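Local coordinates for protein mannosephosphate isomerase, putative (PDB 1ZX5) that probably interconverts mannose 6-phosphate and fructose 6-phosphate as a zinc-dependent isomerase of the mannose-6-phosphate isomerase type 1 family, at residues L27-F31 / H270-S274; G37-S43 / L86-D91; L157-E161 / V213-K219. All blocks are in the same frame, centred on the assembly; numbering follows the deposited sequence. Where two conformers were deposited one is given.

Interaction 1 of 3, residues L27-F31 / H270-S274; sequences LLKGF and HRGYS. With ACY (acetic acid), chain F.
This is a contact between the two cupin halves of the chain: the C-terminal end of helix 24-28, finished by a Schellman motif, meets a type II beta turn, His270 to Tyr273, that joins strands 266-269 and 274-277. Gly30 is the C-prime residue, with the positive phi (85°) that glycine tolerates best, and its N bonds to Leu27 O at 3.1 Å, while Tyr273 N to His270 O, also 3.1 Å, closes the turn. The backbones come closest at Leu28 and Gly272, CA to CA 4.7 Å. Gly272 (phi 97°, psi -2°) must lack a side chain, because a CB would collide with Leu28 O. Leu28, rotamer mt, lays CD2 3.8 Å from Gly272 CA and over one face of the Arg271 guanidinium. A water donates to Leu28 O and Arg271 O, 2.7 Å each. Lys29, rotamer mmtt, runs its CD over one face of the Tyr273 ring, leaving NZ in an off-centre cation-pi position 4.5 Å from the centroid. Glu41 forms a salt bridge with that ammonium, and an acetic acid molecule, probably from the crystallisation liquor, accepts from NZ through OXT at 2.8 Å. The shortest direct bond between the segments is Lys29 NZ to Gly272 O, 2.7 Å.

Interaction 2 of 3, residues G37-S43 / L86-D91; sequences GESWEFS and LVRLID
Neighbouring antiparallel strands of the six-stranded sheet in the N-terminal cupin domain pair here, 37-41 with 86-91, their axes 4.5 Å apart and their directions 156° apart. Leu89 has the most surface covered. It forms a hydrogen-bonded pair with Ser39 (N to O 2.9 Å both ways), and its mt side chain shares a face with Ser39 and Glu41, where Leu28 of helix 24-28 covers it. Glu41 comes next: its N donates to Val87 O at 2.8 Å, and beyond it a water bridges Glu41 O and Val87 N. Its carboxylate takes Ser39 OG on OE2 at 2.6 Å and also serves Lys29 and Ser274, so a buried acid is well matched. The other face of the sheet carries Glu38, Trp40, Arg88 and Ile90. There Leu86, tp, reaches the Trp40 ring, its CD2 over the six-membered ring, 4.1 Å from the centroid. Arg88 CD lies 3.6 Å from the centroid of the Trp40 five-membered ring, a second CH-pi contact. Gly37 and Glu38 form a classic beta bulge opposite Val16, while Gly37 O accepts from Asp91 N at 2.8 Å. Glu38 OE1 receives both Trp40 NE1 at 2.8 Å and, in a salt bridge, Arg88 NH1 at 3.0 Å.

Interaction 3 of 3, residues L157-E161 / V213-K219; sequences LNTFE and VEEFEVK
Residues 157-161 are an extended strand, whereas 213-219 enter in extended form and coil at 215-217 into helical phi/psi without regular helical bonding. That coil is held by Glu217 N to Glu214 O at 3.0 Å and by Glu215 O, which accepts from Val218 N at 3.1 Å and Lys219 N at 3.0 Å. Glu217 OE2 folds back to take Glu214 N at 2.8 Å. The backbones stay apart, the nearest CA atoms being those of Asn158 and Glu215 at 7.0 Å, so side chains fill the gap. Asn158 and Phe160, both with chi1 m, point from the strand toward the coil, while Thr159 between them points away. Phe160 has the most surface covered, and its large flat ring places CZ 3.5 Å from Val218 CG2, and CE1 3.7 Å from Glu215 CG and 3.9 Å from Lys219 CG. Branched Val218 suits the buried end, whereas Glu215 and Lys219 lend methylenes to the ring and keep their charges at the surface, where Lys219 NZ and Glu215 OE1 form a long ion pair at 4.0 Å. Phe168 meets Phe160 edge-to-face. Thus the loop between helix 201-207 and strand 224-226 packs on an outermost strand of the three-stranded antiparallel sheet through a single buried phenylalanine.

Interaction 2 is the most deeply buried of the three and the only one built on a strand-to-strand ladder; interaction 1 is partly buried and joins a helix end to a turn. Interaction 3, loop side chains against a sheet edge, is also largely buried, with Glu215 and Lys219 at its exposed edge, but lies farthest from the chain centre and touches neither of the others. The first two touch: the Glu41 carboxylate of interaction 2 receives Lys29 NZ and probably Ser274 OG, tying the six-stranded sheet to both segments of interaction 1. Backbone bonding with a salt bridge and CH-pi contacts marks interaction 2, a lysine bond, a water bridge and cation-pi interaction 1, apolar packing round one phenylalanine interaction 3.

Interaction 1 of 3, residues L27-F31 / H270-S274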
loop_
_atom_site.group_PDB
_atom_site.type_symbol
_atom_site.label_atom_id
_atom_site.label_comp_id
_atom_site.label_asym_id
_atom_site.label_seq_id
_atom_site.Cartn_x
_atom_site.Cartn_y
_atom_site.Cartn_z
ATOM N N LEU A 27 4.704 -17.576 0.856
ATOM C CA LEU A 27 4.354 -18.291 2.077
ATOM C C LEU A 27 3.026 -17.809 2.662
ATOM O O LEU A 27 2.211 -18.633 3.065
ATOM C CB LEU A 27 5.481 -18.212 3.108
ATOM C CG LEU A 27 5.541 -19.447 4.011
ATOM C CD1 LEU A 27 6.248 -20.607 3.280
ATOM C CD2 LEU A 27 6.232 -19.124 5.350
ATOM N N LEU A 28 2.799 -16.493 2.685
ATOM C CA LEU A 28 1.481 -15.950 3.038
ATOM C C LEU A 28 0.385 -16.582 2.197
ATOM O O LEU A 28 -0.673 -16.901 2.719
ATOM C CB LEU A 28 1.420 -14.431 2.852
ATOM C CG LEU A 28 2.136 -13.559 3.885
ATOM C CD1 LEU A 28 2.021 -12.106 3.487
ATOM C CD2 LEU A 28 1.591 -13.816 5.286
ATOM N N LYS A 29 0.652 -16.762 0.904
ATOM C CA LYS A 29 -0.332 -17.284 -0.040
ATOM C C LYS A 29 -0.285 -18.810 -0.174
ATOM O O LYS A 29 -0.842 -19.361 -1.129
ATOM C CB LYS A 29 -0.170 -16.627 -1.420
ATOM C CG LYS A 29 -0.100 -15.098 -1.402
ATOM C CD LYS A 29 -1.383 -14.477 -0.883
ATOM C CE LYS A 29 -1.341 -12.958 -0.972
ATOM N NZ LYS A 29 -2.671 -12.410 -0.550
ATOM N N GLY A 30 0.396 -19.481 0.758
ATOM C CA GLY A 30 0.334 -20.940 0.873
ATOM C C GLY A 30 1.269 -21.762 0.004
ATOM O O GLY A 30 1.029 -22.955 -0.184
ATOM N N PHE A 31 2.337 -21.166 -0.529
ATOM C CA PHE A 31 3.309 -21.956 -1.298
ATOM C C PHE A 31 4.757 -21.520 -1.073
ATOM O O PHE A 31 5.008 -20.518 -0.430
ATOM C CB PHE A 31 2.928 -22.053 -2.799
ATOM C CG PHE A 31 3.018 -20.734 -3.572
ATOM C CD1 PHE A 31 4.008 -20.545 -4.538
ATOM C CD2 PHE A 31 2.096 -19.710 -3.361
ATOM C CE1 PHE A 31 4.099 -19.337 -5.277
ATOM C CE2 PHE A 31 2.174 -18.501 -4.088
ATOM C CZ PHE A 31 3.179 -18.319 -5.049
ATOM N N HIS A 270 -8.179 -15.746 6.245
ATOM C CA HIS A 270 -6.923 -16.303 6.742
ATOM C C HIS A 270 -5.832 -15.261 6.708
ATOM O O HIS A 270 -5.878 -14.341 5.882
ATOM C CB HIS A 270 -6.500 -17.505 5.880
ATOM C CG HIS A 270 -7.403 -18.681 6.013
ATOM N ND1 HIS A 270 -7.103 -19.760 6.816
ATOM C CD2 HIS A 270 -8.607 -18.948 5.454
ATOM C CE1 HIS A 270 -8.088 -20.640 6.754
ATOM N NE2 HIS A 270 -9.009 -20.175 5.928
ATOM N N ARG A 271 -4.873 -15.401 7.630
ATOM C CA ARG A 271 -3.643 -14.611 7.647
ATOM C C ARG A 271 -3.044 -14.543 6.229
ATOM O O ARG A 271 -2.886 -15.575 5.581
ATOM C CB ARG A 271 -2.643 -15.237 8.642
ATOM C CG ARG A 271 -1.150 -14.852 8.453
ATOM C CD ARG A 271 -0.246 -15.709 9.361
ATOM N NE ARG A 271 1.122 -15.883 8.850
ATOM C CZ ARG A 271 1.470 -16.787 7.933
ATOM N NH1 ARG A 271 2.735 -16.874 7.531
ATOM N NH2 ARG A 271 0.559 -17.604 7.402
ATOM N N GLY A 272 -2.706 -13.350 5.757
ATOM C CA GLY A 272 -2.086 -13.207 4.441
ATOM C C GLY A 272 -3.045 -12.846 3.322
ATOM O O GLY A 272 -2.622 -12.626 2.170
ATOM N N TYR A 273 -4.331 -12.753 3.663
ATOM C CA TYR A 273 -5.379 -12.495 2.682
ATOM C C TYR A 273 -6.191 -11.261 3.037
ATOM O O TYR A 273 -6.252 -10.853 4.204
ATOM C CB TYR A 273 -6.283 -13.727 2.511
ATOM C CG TYR A 273 -5.570 -14.874 1.820
ATOM C CD1 TYR A 273 -5.597 -15.002 0.432
ATOM C CD2 TYR A 273 -4.834 -15.809 2.559
ATOM C CE1 TYR A 273 -4.913 -16.052 -0.212
ATOM C CE2 TYR A 273 -4.157 -16.853 1.937
ATOM C CZ TYR A 273 -4.204 -16.965 0.555
ATOM O OH TYR A 273 -3.537 -17.999 -0.050
ATOM N N SER A 274 -6.818 -10.694 2.013
ATOM C CA SER A 274 -7.568 -9.465 2.118
ATOM C C SER A 274 -9.003 -9.672 1.699
ATOM O O SER A 274 -9.340 -10.588 0.938
ATOM C CB SER A 274 -6.982 -8.377 1.213
ATOM O OG SER A 274 -5.668 -8.081 1.604
HETATM C C ACY F . -4.782 -14.011 -3.103
HETATM O O ACY F . -4.334 -15.163 -3.351
HETATM O OXT ACY F . -4.072 -13.014 -2.872
HETATM C CH3 ACY F . -6.270 -13.823 -3.086
HETATM O O HOH W 1 -1.217 -17.658 5.304
#

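Interaction 2 of 3, residues G37-S43 / L86-D91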
loop_
_atom_site.group_PDB
_atom_site.type_symbol
_atom_site.label_atom_id
_atom_site.label_comp_id
_atom_site.label_asym_id
_atom_site.label_seq_id
_atom_site.Cartn_x
_atom_site.Cartn_y
_atom_site.Cartn_z
ATOM N N GLY A 37 8.256 -10.144 -5.093
ATOM C CA GLY A 37 8.388 -8.877 -4.385
ATOM C C GLY A 37 7.083 -8.241 -3.909
ATOM O O GLY A 37 7.093 -7.468 -2.942
ATOM N N GLU A 38 5.965 -8.550 -4.590
ATOM C CA GLU A 38 4.710 -7.825 -4.392
ATOM C C GLU A 38 3.493 -8.714 -4.545
ATOM O O GLU A 38 3.501 -9.664 -5.314
ATOM C CB GLU A 38 4.589 -6.638 -5.363
ATOM C CG GLU A 38 5.907 -5.864 -5.555
ATOM C CD GLU A 38 5.767 -4.625 -6.418
ATOM O OE1 GLU A 38 4.622 -4.137 -6.611
ATOM O OE2 GLU A 38 6.816 -4.142 -6.908
ATOM N N SER A 39 2.451 -8.389 -3.789
ATOM C CA SER A 39 1.116 -8.914 -4.010
ATOM C C SER A 39 0.164 -7.738 -4.056
ATOM O O SER A 39 0.087 -6.987 -3.091
ATOM C CB SER A 39 0.688 -9.834 -2.865
ATOM O OG SER A 39 -0.678 -10.153 -3.028
ATOM N N TRP A 40 -0.563 -7.600 -5.163
ATOM C CA TRP A 40 -1.480 -6.492 -5.385
ATOM C C TRP A 40 -2.874 -6.937 -4.972
ATOM O O TRP A 40 -3.432 -7.885 -5.535
ATOM C CB TRP A 40 -1.441 -6.045 -6.859
ATOM C CG TRP A 40 -0.128 -5.353 -7.272
ATOM C CD1 TRP A 40 1.124 -5.567 -6.743
ATOM C CD2 TRP A 40 0.045 -4.366 -8.306
ATOM N NE1 TRP A 40 2.052 -4.767 -7.374
ATOM C CE2 TRP A 40 1.421 -4.018 -8.331
ATOM C CE3 TRP A 40 -0.829 -3.737 -9.208
ATOM C CZ2 TRP A 40 1.943 -3.068 -9.225
ATOM C CZ3 TRP A 40 -0.308 -2.789 -10.096
ATOM C CH2 TRP A 40 1.064 -2.467 -10.097
ATOM N N GLU A 41 -3.419 -6.271 -3.954
ATOM C CA GLU A 41 -4.665 -6.690 -3.333
ATOM C C GLU A 41 -5.792 -5.771 -3.790
ATOM O O GLU A 41 -5.823 -4.601 -3.426
ATOM C CB GLU A 41 -4.527 -6.652 -1.803
ATOM C CG GLU A 41 -3.290 -7.383 -1.238
ATOM C CD GLU A 41 -3.494 -8.892 -1.122
ATOM O OE1 GLU A 41 -4.612 -9.325 -0.802
ATOM O OE2 GLU A 41 -2.541 -9.659 -1.340
ATOM N N PHE A 42 -6.722 -6.316 -4.579
ATOM C CA PHE A 42 -7.853 -5.563 -5.146
ATOM C C PHE A 42 -7.392 -4.421 -6.029
ATOM O O PHE A 42 -7.952 -3.328 -6.004
ATOM C CB PHE A 42 -8.841 -5.112 -4.048
ATOM C CG PHE A 42 -9.395 -6.259 -3.275
ATOM C CD1 PHE A 42 -10.312 -7.131 -3.871
ATOM C CD2 PHE A 42 -8.946 -6.528 -1.984
ATOM C CE1 PHE A 42 -10.816 -8.238 -3.173
ATOM C CE2 PHE A 42 -9.447 -7.619 -1.272
ATOM C CZ PHE A 42 -10.384 -8.479 -1.873
ATOM N N SER A 43 -6.359 -4.699 -6.824
ATOM C CA SER A 43 -5.841 -3.735 -7.771
ATOM C C SER A 43 -6.855 -3.439 -8.867
ATOM O O SER A 43 -7.326 -4.353 -9.549
ATOM C CB SER A 43 -4.551 -4.242 -8.402
ATOM O OG SER A 43 -4.252 -3.492 -9.572
ATOM N N LEU A 86 -4.192 1.888 -4.401
ATOM C CA LEU A 86 -3.577 0.617 -4.727
ATOM C C LEU A 86 -2.990 0.043 -3.439
ATOM O O LEU A 86 -2.250 0.728 -2.720
ATOM C CB LEU A 86 -2.485 0.790 -5.803
ATOM C CG LEU A 86 -1.600 -0.424 -6.146
ATOM C CD1 LEU A 86 -2.411 -1.638 -6.620
ATOM C CD2 LEU A 86 -0.584 -0.051 -7.204
ATOM N N VAL A 87 -3.329 -1.211 -3.149
ATOM C CA VAL A 87 -2.876 -1.870 -1.937
ATOM C C VAL A 87 -1.925 -2.983 -2.328
ATOM O O VAL A 87 -2.270 -3.840 -3.141
ATOM C CB VAL A 87 -4.072 -2.442 -1.099
ATOM C CG1 VAL A 87 -3.569 -3.107 0.157
ATOM C CG2 VAL A 87 -5.067 -1.336 -0.747
ATOM N N ARG A 88 -0.728 -2.963 -1.742
ATOM C CA ARG A 88 0.298 -3.936 -2.053
ATOM C C ARG A 88 1.001 -4.451 -0.811
ATOM O O ARG A 88 1.399 -3.658 0.040
ATOM C CB ARG A 88 1.354 -3.302 -2.945
ATOM C CG ARG A 88 0.837 -2.885 -4.291
ATOM C CD ARG A 88 1.976 -2.446 -5.156
ATOM N NE ARG A 88 2.401 -1.085 -4.876
ATOM C CZ ARG A 88 3.451 -0.511 -5.456
ATOM N NH1 ARG A 88 4.196 -1.189 -6.331
ATOM N NH2 ARG A 88 3.761 0.744 -5.160
ATOM N N LEU A 89 1.152 -5.775 -0.717
ATOM C CA LEU A 89 2.164 -6.367 0.145
ATOM C C LEU A 89 3.493 -6.272 -0.593
ATOM O O LEU A 89 3.556 -6.577 -1.796
ATOM C CB LEU A 89 1.842 -7.835 0.472
ATOM C CG LEU A 89 0.534 -8.096 1.230
ATOM C CD1 LEU A 89 0.295 -9.596 1.358
ATOM C CD2 LEU A 89 0.571 -7.411 2.596
ATOM N N ILE A 90 4.535 -5.836 0.123
ATOM C CA ILE A 90 5.883 -5.659 -0.451
ATOM C C ILE A 90 6.899 -6.393 0.418
ATOM O O ILE A 90 6.966 -6.174 1.626
ATOM C CB ILE A 90 6.305 -4.155 -0.525
ATOM C CG1 ILE A 90 5.289 -3.304 -1.305
ATOM C CG2 ILE A 90 7.776 -3.988 -1.034
ATOM C CD1 ILE A 90 5.324 -3.476 -2.786
ATOM N N ASP A 91 7.684 -7.262 -0.202
ATOM C CA ASP A 91 8.757 -7.959 0.488
ATOM C C ASP A 91 10.092 -7.422 -0.016
ATOM O O ASP A 91 10.676 -7.960 -0.967
ATOM C CB ASP A 91 8.655 -9.477 0.279
ATOM C CG ASP A 91 9.693 -10.253 1.085
ATOM O OD1 ASP A 91 10.230 -9.681 2.062
ATOM O OD2 ASP A 91 9.980 -11.434 0.743
HETATM O O HOH W 2 -5.833 -2.035 -4.311
#

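Interaction 3 of 3, residues L157-E161 / V213-K219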
loop_
_atom_site.group_PDB
_atom_site.type_symbol
_atom_site.label_atom_id
_atom_site.label_comp_id
_atom_site.label_asym_id
_atom_site.label_seq_id
_atom_site.Cartn_x
_atom_site.Cartn_y
_atom_site.Cartn_z
ATOM N N LEU A 157 19.954 9.012 3.836
ATOM C CA LEU A 157 18.563 9.089 4.275
ATOM C C LEU A 157 18.397 8.781 5.765
ATOM O O LEU A 157 19.237 8.092 6.354
ATOM C CB LEU A 157 17.686 8.113 3.459
ATOM C CG LEU A 157 17.688 8.155 1.924
ATOM C CD1 LEU A 157 16.612 7.227 1.380
ATOM C CD2 LEU A 157 17.492 9.560 1.395
ATOM N N ASN A 158 17.314 9.272 6.364
ATOM C CA ASN A 158 16.942 8.835 7.717
ATOM C C ASN A 158 16.761 7.324 7.690
ATOM O O ASN A 158 16.050 6.799 6.832
ATOM C CB ASN A 158 15.650 9.488 8.213
ATOM C CG ASN A 158 15.709 11.010 8.211
ATOM O OD1 ASN A 158 14.832 11.672 7.635
ATOM N ND2 ASN A 158 16.726 11.573 8.859
ATOM N N THR A 159 17.439 6.642 8.606
ATOM C CA THR A 159 17.386 5.192 8.723
ATOM C C THR A 159 16.529 4.820 9.928
ATOM O O THR A 159 16.734 5.325 11.022
ATOM C CB THR A 159 18.801 4.601 8.856
ATOM O OG1 THR A 159 19.572 5.022 7.731
ATOM C CG2 THR A 159 18.774 3.054 8.908
ATOM N N PHE A 160 15.553 3.951 9.706
ATOM C CA PHE A 160 14.664 3.534 10.767
ATOM C C PHE A 160 14.772 2.046 10.951
ATOM O O PHE A 160 14.492 1.279 10.030
ATOM C CB PHE A 160 13.230 3.908 10.431
ATOM C CG PHE A 160 13.028 5.376 10.232
ATOM C CD1 PHE A 160 12.770 6.208 11.328
ATOM C CD2 PHE A 160 13.104 5.938 8.958
ATOM C CE1 PHE A 160 12.579 7.575 11.146
ATOM C CE2 PHE A 160 12.915 7.293 8.770
ATOM C CZ PHE A 160 12.651 8.118 9.868
ATOM N N GLU A 161 15.202 1.638 12.136
ATOM C CA GLU A 161 15.160 0.235 12.513
ATOM C C GLU A 161 13.773 -0.015 13.052
ATOM O O GLU A 161 13.409 0.506 14.091
ATOM C CB GLU A 161 16.255 -0.086 13.540
ATOM C CG GLU A 161 17.545 -0.488 12.832
ATOM C CD GLU A 161 18.800 -0.024 13.523
ATOM O OE1 GLU A 161 18.980 -0.320 14.735
ATOM O OE2 GLU A 161 19.630 0.617 12.832
ATOM N N VAL A 213 14.827 16.243 6.046
ATOM C CA VAL A 213 13.497 15.906 6.531
ATOM C C VAL A 213 13.651 15.368 7.948
ATOM O O VAL A 213 14.479 14.488 8.201
ATOM C CB VAL A 213 12.789 14.896 5.584
ATOM C CG1 VAL A 213 11.532 14.331 6.209
ATOM C CG2 VAL A 213 12.453 15.570 4.264
ATOM N N GLU A 214 12.882 15.932 8.875
ATOM C CA GLU A 214 12.869 15.445 10.255
ATOM C C GLU A 214 12.131 14.113 10.339
ATOM O O GLU A 214 11.194 13.872 9.577
ATOM C CB GLU A 214 12.208 16.464 11.187
ATOM C CG GLU A 214 12.845 17.863 11.198
ATOM C CD GLU A 214 14.275 17.872 11.716
ATOM O OE1 GLU A 214 14.622 17.019 12.557
ATOM O OE2 GLU A 214 15.057 18.748 11.287
ATOM N N GLU A 215 12.553 13.257 11.264
ATOM C CA GLU A 215 11.933 11.939 11.438
ATOM C C GLU A 215 10.424 11.997 11.667
ATOM O O GLU A 215 9.692 11.184 11.104
ATOM C CB GLU A 215 12.629 11.141 12.539
ATOM C CG GLU A 215 14.073 10.797 12.173
ATOM C CD GLU A 215 14.775 9.904 13.195
ATOM O OE1 GLU A 215 14.118 9.445 14.166
ATOM O OE2 GLU A 215 15.995 9.666 13.014
ATOM N N PHE A 216 9.965 12.967 12.463
ATOM C CA PHE A 216 8.528 13.109 12.758
ATOM C C PHE A 216 7.690 13.401 11.504
ATOM O O PHE A 216 6.477 13.179 11.497
ATOM C CB PHE A 216 8.261 14.149 13.877
ATOM C CG PHE A 216 8.408 15.590 13.433
ATOM C CD1 PHE A 216 7.392 16.226 12.709
ATOM C CD2 PHE A 216 9.560 16.313 13.740
ATOM C CE1 PHE A 216 7.532 17.562 12.285
ATOM C CE2 PHE A 216 9.709 17.655 13.328
ATOM C CZ PHE A 216 8.694 18.276 12.598
ATOM N N GLU A 217 8.341 13.885 10.445
ATOM C CA GLU A 217 7.650 14.183 9.195
ATOM C C GLU A 217 7.340 12.933 8.367
ATOM O O GLU A 217 6.488 12.984 7.485
ATOM C CB GLU A 217 8.453 15.171 8.338
ATOM C CG GLU A 217 8.800 16.500 9.007
ATOM C CD GLU A 217 9.705 17.363 8.128
ATOM O OE1 GLU A 217 9.321 17.654 6.973
ATOM O OE2 GLU A 217 10.808 17.746 8.572
ATOM N N VAL A 218 8.032 11.823 8.624
ATOM C CA VAL A 218 7.789 10.587 7.867
ATOM C C VAL A 218 7.191 9.441 8.703
ATOM O O VAL A 218 6.542 8.559 8.159
ATOM C CB VAL A 218 9.047 10.106 7.070
ATOM C CG1 VAL A 218 9.497 11.181 6.081
ATOM C CG2 VAL A 218 10.189 9.745 7.999
ATOM N N LYS A 219 7.422 9.465 10.012
ATOM C CA LYS A 219 6.918 8.441 10.927
ATOM C C LYS A 219 5.434 8.624 11.249
ATOM O O LYS A 219 5.000 9.728 11.582
ATOM C CB LYS A 219 7.700 8.482 12.236
ATOM C CG LYS A 219 8.875 7.535 12.339
ATOM C CD LYS A 219 9.608 7.815 13.652
ATOM C CE LYS A 219 10.181 6.547 14.279
ATOM N NZ LYS A 219 11.310 6.850 15.250
HETATM O O HOH W 3 12.416 3.807 14.087
#